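Local coordinates for glucosamine-6-phosphate deaminase (Bacillus subtilis, PDB 2BKX), which belongs to the glucosamine-6-phosphate isomerase/6-phosphogluconolactonase family and holds fructose-6-phosphate in a pocket of its Rossmann-like alpha/beta fold, at residues Glu41-Tyr44 and Arg45-Arg49; His81-Met84 and Asn85-Phe89; Asn158-Thr161 and Arg162-Asn165. One frame throughout, in Å; residues are numbered along the deposited sequence.

Contacts 1 and 2 lie on neighbouring helices, 41-53 and 80-89, each the crossover of a beta-alpha-beta unit that shares strand 62-69. Their centres are 12 Å apart and they mesh: the OH of Y44 lies 3.6 Å from CE of M84, and CD1 of I48 lies 3.2 Å from the backbone O of R87. Contact 3, on the short helix 159-165, stands apart, its centre 26 Å from that of contact 1 and 22 Å from that of contact 2. All three nevertheless come near the bound fructose-6-phosphate: the side chains of E41 and Y83 are each about 7 Å from it, and that of N165 about 5 Å.

Contact 1 (Glu41-Tyr44 and Arg45-Arg49); sequences EGTY and RQLIR
The backbone of E41-Y44 and R45-R49 is joined by four successive i to i+4 hydrogen bonds in the first turns of helix 41-53. R45 N donates to E41 O, Q46 N to G42 O, L47 N to T43 O and I48 N to Y44 O; the shortest of them span 2.9 Å, from Q46 N to G42 O and from L47 N to T43 O.

Polar side-chain contact centres on R45. Its chain bends at chi3 (-66°), which folds the guanidinium back over the preceding turn, so that one face lies against the backbone of E41 and G42. E41 O sits 3.9 Å above the centre of that plane, and NH2 comes within 3.5 Å of G42 CA. In the conformer described here, one of two for E41, OE1 stands 4.2 Å from R45 NH1, opposite charges near each other but beyond a salt bridge.

Among apolar groups, CD1 of L47 approaches CG2 of T43 at 4.3 Å and meets the Y44 ring obliquely. Separately, CG1 of I48 packs 3.3 Å from Y44 O, a carbonyl of the previous turn. Further out, the Y44 hydroxyl hydrogen-bonds to the carbonyl of A35, a pocket residue, and its ring meets that of F88 on helix 80-89.

The chemistry is thus divided: the cation of R45 lies over peptide groups, where E41 O may offer it a modest electrostatic attraction, whereas T43, Y44 and L47 turn hydrocarbon toward neighbouring helices.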
loop_
_atom_site.group_PDB
_atom_site.type_symbol
_atom_site.label_atom_id
_atom_site.label_comp_id
_atom_site.label_asym_id
_atom_site.label_seq_id
_atom_site.Cartn_x
_atom_site.Cartn_y
_atom_site.Cartn_z
ATOM N N GLU A 41 3.245 -4.053 -8.535
ATOM C CA GLU A 41 4.325 -4.900 -9.046
ATOM C C GLU A 41 5.152 -4.197 -10.106
ATOM O O GLU A 41 6.385 -4.227 -10.064
ATOM C CB GLU A 41 3.753 -6.189 -9.607
ATOM C CG GLU A 41 3.336 -7.079 -8.432
ATOM C CD GLU A 41 2.931 -8.475 -8.798
ATOM O OE1 GLU A 41 3.015 -8.847 -9.976
ATOM O OE2 GLU A 41 2.493 -9.199 -7.875
ATOM N N GLY A 42 4.498 -3.559 -11.073
ATOM C CA GLY A 42 5.233 -2.840 -12.124
ATOM C C GLY A 42 6.029 -1.679 -11.601
ATOM O O GLY A 42 7.089 -1.358 -12.126
ATOM N N THR A 43 5.505 -0.990 -10.570
ATOM C CA THR A 43 6.217 0.132 -9.942
ATOM C C THR A 43 7.520 -0.327 -9.346
ATOM O O THR A 43 8.555 0.300 -9.525
ATOM C CB THR A 43 5.302 0.813 -8.883
ATOM O OG1 THR A 43 4.150 1.360 -9.558
ATOM C CG2 THR A 43 5.988 1.957 -8.188
ATOM N N TYR A 44 7.496 -1.427 -8.608
ATOM C CA TYR A 44 8.746 -1.942 -8.059
ATOM C C TYR A 44 9.714 -2.356 -9.148
ATOM O O TYR A 44 10.901 -2.021 -9.056
ATOM C CB TYR A 44 8.477 -3.108 -7.105
ATOM C CG TYR A 44 7.740 -2.708 -5.840
ATOM C CD1 TYR A 44 8.209 -1.680 -5.045
ATOM C CD2 TYR A 44 6.534 -3.314 -5.460
ATOM C CE1 TYR A 44 7.558 -1.289 -3.908
ATOM C CE2 TYR A 44 5.840 -2.909 -4.306
ATOM C CZ TYR A 44 6.360 -1.903 -3.542
ATOM O OH TYR A 44 5.698 -1.475 -2.417
ATOM N N ARG A 45 9.234 -2.986 -10.204
ATOM C CA ARG A 45 10.112 -3.357 -11.303
ATOM C C ARG A 45 10.755 -2.098 -11.918
ATOM O O ARG A 45 11.977 -2.086 -12.208
ATOM C CB ARG A 45 9.344 -4.116 -12.371
ATOM C CG ARG A 45 9.091 -5.577 -12.095
ATOM C CD ARG A 45 8.607 -6.312 -13.306
ATOM N NE ARG A 45 7.285 -5.867 -13.742
ATOM C CZ ARG A 45 6.131 -6.382 -13.342
ATOM N NH1 ARG A 45 6.110 -7.351 -12.465
ATOM N NH2 ARG A 45 5.000 -5.918 -13.837
ATOM N N GLN A 46 9.965 -1.043 -12.136
ATOM C CA GLN A 46 10.528 0.145 -12.712
ATOM C C GLN A 46 11.462 0.891 -11.782
ATOM O O GLN A 46 12.421 1.471 -12.250
ATOM C CB GLN A 46 9.475 1.064 -13.358
ATOM C CG GLN A 46 8.662 0.378 -14.399
ATOM C CD GLN A 46 9.571 -0.185 -15.501
ATOM O OE1 GLN A 46 10.324 0.581 -16.128
ATOM N NE2 GLN A 46 9.602 -1.514 -15.651
ATOM N N LEU A 47 11.183 0.911 -10.478
ATOM C CA LEU A 47 12.150 1.457 -9.496
ATOM C C LEU A 47 13.494 0.785 -9.525
ATOM O O LEU A 47 14.532 1.457 -9.483
ATOM C CB LEU A 47 11.626 1.362 -8.048
ATOM C CG LEU A 47 10.664 2.474 -7.755
ATOM C CD1 LEU A 47 9.910 2.180 -6.491
ATOM C CD2 LEU A 47 11.384 3.868 -7.640
ATOM N N ILE A 48 13.476 -0.536 -9.625
ATOM C CA ILE A 48 14.695 -1.311 -9.742
ATOM C C ILE A 48 15.402 -0.967 -11.051
ATOM O O ILE A 48 16.620 -0.837 -11.079
ATOM C CB ILE A 48 14.422 -2.815 -9.610
ATOM C CG1 ILE A 48 13.936 -3.120 -8.201
ATOM C CG2 ILE A 48 15.680 -3.629 -9.927
ATOM C CD1 ILE A 48 13.276 -4.479 -8.129
ATOM N N ARG A 49 14.658 -0.794 -12.130
ATOM C CA ARG A 49 15.279 -0.382 -13.369
ATOM C C ARG A 49 15.987 0.943 -13.216
ATOM O O ARG A 49 17.096 1.092 -13.731
ATOM C CB ARG A 49 14.201 -0.287 -14.423
ATOM C CG ARG A 49 14.003 -1.568 -15.152
ATOM C CD ARG A 49 14.976 -1.664 -16.345
ATOM N NE ARG A 49 14.601 -2.781 -17.190
ATOM C CZ ARG A 49 15.037 -4.027 -17.046
ATOM N NH1 ARG A 49 15.911 -4.345 -16.089
ATOM N NH2 ARG A 49 14.595 -4.965 -17.870
#

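Contact 2 (His81-Met84 and Asn85-Phe89); sequences HFYM and NDRFF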
loop_
_atom_site.group_PDB
_atom_site.type_symbol
_atom_site.label_atom_id
_atom_site.label_comp_id
_atom_site.label_asym_id
_atom_site.label_seq_id
_atom_site.Cartn_x
_atom_site.Cartn_y
_atom_site.Cartn_z
ATOM N N HIS A 81 6.200 -9.662 4.172
ATOM C CA HIS A 81 7.646 -9.625 4.344
ATOM C C HIS A 81 8.316 -10.279 3.138
ATOM O O HIS A 81 9.209 -9.725 2.539
ATOM C CB HIS A 81 8.137 -10.376 5.602
ATOM C CG HIS A 81 8.048 -9.623 6.879
ATOM N ND1 HIS A 81 6.847 -9.361 7.523
ATOM C CD2 HIS A 81 9.021 -9.070 7.647
ATOM C CE1 HIS A 81 7.099 -8.706 8.648
ATOM N NE2 HIS A 81 8.400 -8.504 8.743
ATOM N N PHE A 82 7.891 -11.482 2.791
ATOM C CA PHE A 82 8.501 -12.177 1.650
ATOM C C PHE A 82 8.293 -11.422 0.369
ATOM O O PHE A 82 9.223 -11.262 -0.416
ATOM C CB PHE A 82 7.872 -13.581 1.576
ATOM C CG PHE A 82 8.416 -14.449 0.483
ATOM C CD1 PHE A 82 9.362 -15.430 0.756
ATOM C CD2 PHE A 82 8.003 -14.272 -0.817
ATOM C CE1 PHE A 82 9.855 -16.270 -0.276
ATOM C CE2 PHE A 82 8.507 -15.101 -1.851
ATOM C CZ PHE A 82 9.445 -16.056 -1.559
ATOM N N TYR A 83 7.068 -10.942 0.147
ATOM C CA TYR A 83 6.813 -10.154 -1.056
ATOM C C TYR A 83 7.794 -8.983 -1.163
ATOM O O TYR A 83 8.394 -8.749 -2.201
ATOM C CB TYR A 83 5.391 -9.625 -1.021
ATOM C CG TYR A 83 4.956 -8.697 -2.141
ATOM C CD1 TYR A 83 4.003 -9.072 -3.089
ATOM C CD2 TYR A 83 5.445 -7.407 -2.203
ATOM C CE1 TYR A 83 3.558 -8.164 -4.041
ATOM C CE2 TYR A 83 5.017 -6.506 -3.136
ATOM C CZ TYR A 83 4.060 -6.875 -4.061
ATOM O OH TYR A 83 3.595 -5.960 -4.983
ATOM N N MET A 84 7.925 -8.192 -0.098
ATOM C CA MET A 84 8.737 -6.977 -0.214
ATOM C C MET A 84 10.197 -7.306 -0.456
ATOM O O MET A 84 10.893 -6.586 -1.186
ATOM C CB MET A 84 8.554 -6.124 1.037
ATOM C CG MET A 84 7.211 -5.452 1.164
ATOM S SD MET A 84 6.696 -4.477 -0.297
ATOM C CE MET A 84 7.993 -3.257 -0.304
ATOM N N ASN A 85 10.692 -8.347 0.193
ATOM C CA ASN A 85 12.066 -8.765 -0.021
ATOM C C ASN A 85 12.279 -9.224 -1.441
ATOM O O ASN A 85 13.244 -8.846 -2.112
ATOM C CB ASN A 85 12.478 -9.821 0.982
ATOM C CG ASN A 85 12.899 -9.182 2.293
ATOM O OD1 ASN A 85 14.041 -8.713 2.419
ATOM N ND2 ASN A 85 11.954 -9.068 3.256
ATOM N N ASP A 86 11.357 -10.049 -1.913
ATOM C CA ASP A 86 11.488 -10.635 -3.270
ATOM C C ASP A 86 11.334 -9.572 -4.373
ATOM O O ASP A 86 12.119 -9.541 -5.333
ATOM C CB ASP A 86 10.414 -11.718 -3.464
ATOM C CG ASP A 86 10.450 -12.351 -4.841
ATOM O OD1 ASP A 86 11.438 -13.021 -5.124
ATOM O OD2 ASP A 86 9.479 -12.179 -5.620
ATOM N N ARG A 87 10.344 -8.697 -4.249
ATOM C CA ARG A 87 10.049 -7.759 -5.330
ATOM C C ARG A 87 10.953 -6.515 -5.289
ATOM O O ARG A 87 11.055 -5.788 -6.263
ATOM C CB ARG A 87 8.625 -7.234 -5.220
ATOM C CG ARG A 87 7.519 -8.047 -5.866
ATOM C CD ARG A 87 7.326 -9.399 -5.311
ATOM N NE ARG A 87 6.047 -9.968 -5.759
ATOM C CZ ARG A 87 5.511 -11.098 -5.291
ATOM N NH1 ARG A 87 4.336 -11.512 -5.749
ATOM N NH2 ARG A 87 6.123 -11.817 -4.347
ATOM N N PHE A 88 11.515 -6.199 -4.125
ATOM C CA PHE A 88 12.118 -4.893 -3.925
ATOM C C PHE A 88 13.418 -4.907 -3.152
ATOM O O PHE A 88 14.464 -4.570 -3.722
ATOM C CB PHE A 88 11.102 -3.938 -3.310
ATOM C CG PHE A 88 11.483 -2.474 -3.374
ATOM C CD1 PHE A 88 12.032 -1.905 -4.512
ATOM C CD2 PHE A 88 11.267 -1.676 -2.294
ATOM C CE1 PHE A 88 12.319 -0.547 -4.552
ATOM C CE2 PHE A 88 11.541 -0.309 -2.314
ATOM C CZ PHE A 88 12.081 0.248 -3.471
ATOM N N PHE A 89 13.383 -5.312 -1.885
ATOM C CA PHE A 89 14.549 -5.080 -1.049
ATOM C C PHE A 89 15.766 -5.819 -1.547
ATOM O O PHE A 89 16.886 -5.276 -1.473
ATOM C CB PHE A 89 14.310 -5.491 0.395
ATOM C CG PHE A 89 13.096 -4.858 1.054
ATOM C CD1 PHE A 89 12.562 -3.629 0.640
ATOM C CD2 PHE A 89 12.515 -5.484 2.158
ATOM C CE1 PHE A 89 11.456 -3.077 1.302
ATOM C CE2 PHE A 89 11.411 -4.923 2.810
ATOM C CZ PHE A 89 10.896 -3.738 2.365
#
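In one of its two modelled conformers R87 lies across the Y83 ring one helical turn earlier, the two side chains crossing at about a right angle. Its CB starts 3.4 Å from Y83 O, the carbonyl that also accepts from R87 N. A bend at chi2 (63°) swings the chain over the ring: CG comes 4.0 Å from Y83 CE2, and CD sits almost squarely above the ring centroid at 3.9 Å, a CH-pi contact. NE continues over the same face, offset toward the rim, and CZ reaches 3.4 Å from Y83 CD1. Ring and guanidinium planes are 20° apart, and the guanidinium lies over the same face of the ring. NH2 has a long charge pairing with D86 OD2, and the Y83 hydroxyl is hydrogen-bonded to G37 O in the ligand pocket.

Two carbonyls each take two donors. H81 O accepts N85 N and, from the opposite face, N85 ND2 at 2.9 Å. M84 O accepts F89 N at 2.9 Å and F88 N weakly, while M84 CB lies over the F89 ring.

The i to i+5 bond from F89 N marks a pi-type turn at the end of helix 80-89, the crossover of a beta-alpha-beta unit in this Rossmann-like fold.

Contact 3 (Asn158-Thr161 and Arg162-Asn165); sequences NEQT and RQAN
The contact spans the whole of the short helix 159-165, with N158 at its N-cap position. N158 O accepts R162 N at 3.2 Å, although the asparagine side chain makes no capping bond. The i to i+4 ladder continues with Q163 N to E159 O at 2.8 Å, A164 N to Q160 O and N165 N to T161 O; the last two are more bent, the final one with an N-H...O angle of 146°.

Between side chains, the main interaction is the salt bridge of E159 with R162, three residues on. The two chains run side by side and point the same way. E159 bends at chi2 (-44°), which turns its carboxylate toward the arginine, and R162 NH1 donates to OE1 at 3.1 Å. The oxygen receives it on its syn lone pair and lies in the guanidinium plane, at the edge of the group, yet carboxylate and guanidinium planes stand 79° apart. The remaining guanidinium nitrogens are engaged elsewhere: NE binds P176 O and NH2 binds V175 O. All three nitrogens therefore have acceptors, which should fix the rotation of the group and tie the helix to the segment just before strand 178-181.

Along another side, the extended chains of Q160 and Q163 come together, with Q160 CG 4.0 Å from Q163 NE2 and their amide planes not far from parallel.

On the buried side, CG2 of T161 lies 4.2 Å from ND2 of N165. T161 OG1 is hydrogen-bonded to E143, and N165 ND2 to the hydroxyl of Y69. A164 O accepts from R167 of the fructose-6-phosphate pocket and the N165 side chain is about 5 Å from the ligand, so the C-terminal end of this short helix borders the site.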
loop_
_atom_site.group_PDB
_atom_site.type_symbol
_atom_site.label_atom_id
_atom_site.label_comp_id
_atom_site.label_asym_id
_atom_site.label_seq_id
_atom_site.Cartn_x
_atom_site.Cartn_y
_atom_site.Cartn_z
ATOM N N ASN A 158 -12.580 -9.028 5.290
ATOM C CA ASN A 158 -13.879 -9.318 4.695
ATOM C C ASN A 158 -13.765 -10.486 3.735
ATOM O O ASN A 158 -12.722 -10.726 3.108
ATOM C CB ASN A 158 -14.400 -8.103 3.940
ATOM C CG ASN A 158 -14.955 -7.013 4.849
ATOM O OD1 ASN A 158 -14.846 -7.037 6.089
ATOM N ND2 ASN A 158 -15.572 -6.036 4.208
ATOM N N GLU A 159 -14.861 -11.196 3.529
ATOM C CA GLU A 159 -14.831 -12.292 2.567
ATOM C C GLU A 159 -14.437 -11.848 1.155
ATOM O O GLU A 159 -13.733 -12.566 0.450
ATOM C CB GLU A 159 -16.158 -13.062 2.567
ATOM C CG GLU A 159 -16.509 -13.665 3.969
ATOM C CD GLU A 159 -15.351 -14.362 4.742
ATOM O OE1 GLU A 159 -14.496 -15.086 4.177
ATOM O OE2 GLU A 159 -15.308 -14.206 5.985
ATOM N N GLN A 160 -14.847 -10.655 0.735
ATOM C CA GLN A 160 -14.447 -10.183 -0.608
ATOM C C GLN A 160 -12.932 -10.065 -0.756
ATOM O O GLN A 160 -12.387 -10.301 -1.821
ATOM C CB GLN A 160 -15.091 -8.852 -0.923
ATOM C CG GLN A 160 -14.994 -8.469 -2.336
ATOM C CD GLN A 160 -15.328 -7.039 -2.530
ATOM O OE1 GLN A 160 -16.381 -6.699 -3.060
ATOM N NE2 GLN A 160 -14.459 -6.186 -2.062
ATOM N N THR A 161 -12.253 -9.676 0.320
ATOM C CA THR A 161 -10.805 -9.559 0.326
ATOM C C THR A 161 -10.142 -10.921 0.236
ATOM O O THR A 161 -9.215 -11.127 -0.546
ATOM C CB THR A 161 -10.374 -8.835 1.574
ATOM O OG1 THR A 161 -10.990 -7.549 1.541
ATOM C CG2 THR A 161 -8.859 -8.695 1.639
ATOM N N ARG A 162 -10.678 -11.877 0.991
ATOM C CA ARG A 162 -10.149 -13.257 0.916
ATOM C C ARG A 162 -10.379 -13.847 -0.484
ATOM O O ARG A 162 -9.494 -14.502 -1.039
ATOM C CB ARG A 162 -10.790 -14.112 2.020
ATOM C CG ARG A 162 -10.383 -13.608 3.389
ATOM C CD ARG A 162 -10.906 -14.449 4.514
ATOM N NE ARG A 162 -10.230 -15.743 4.552
ATOM C CZ ARG A 162 -10.804 -16.937 4.502
ATOM N NH1 ARG A 162 -12.116 -17.080 4.386
ATOM N NH2 ARG A 162 -10.035 -18.010 4.539
ATOM N N GLN A 163 -11.566 -13.597 -1.046
ATOM C CA GLN A 163 -11.901 -14.057 -2.401
ATOM C C GLN A 163 -10.914 -13.458 -3.412
ATOM O O GLN A 163 -10.379 -14.160 -4.277
ATOM C CB GLN A 163 -13.364 -13.661 -2.704
ATOM C CG GLN A 163 -13.967 -14.052 -4.024
ATOM C CD GLN A 163 -15.375 -13.455 -4.218
ATOM O OE1 GLN A 163 -16.284 -14.143 -4.720
ATOM N NE2 GLN A 163 -15.580 -12.193 -3.805
ATOM N N ALA A 164 -10.643 -12.152 -3.304
ATOM C CA ALA A 164 -9.752 -11.485 -4.235
ATOM C C ALA A 164 -8.310 -11.999 -4.157
ATOM O O ALA A 164 -7.611 -12.093 -5.153
ATOM C CB ALA A 164 -9.770 -10.008 -4.006
ATOM N N ASN A 165 -7.852 -12.272 -2.950
ATOM C CA ASN A 165 -6.462 -12.602 -2.734
ATOM C C ASN A 165 -6.207 -14.102 -2.836
ATOM O O ASN A 165 -5.065 -14.505 -2.835
ATOM C CB ASN A 165 -5.978 -12.052 -1.380
ATOM C CG ASN A 165 -5.860 -10.541 -1.364
ATOM O OD1 ASN A 165 -6.266 -9.889 -2.332
ATOM N ND2 ASN A 165 -5.347 -9.988 -0.271
#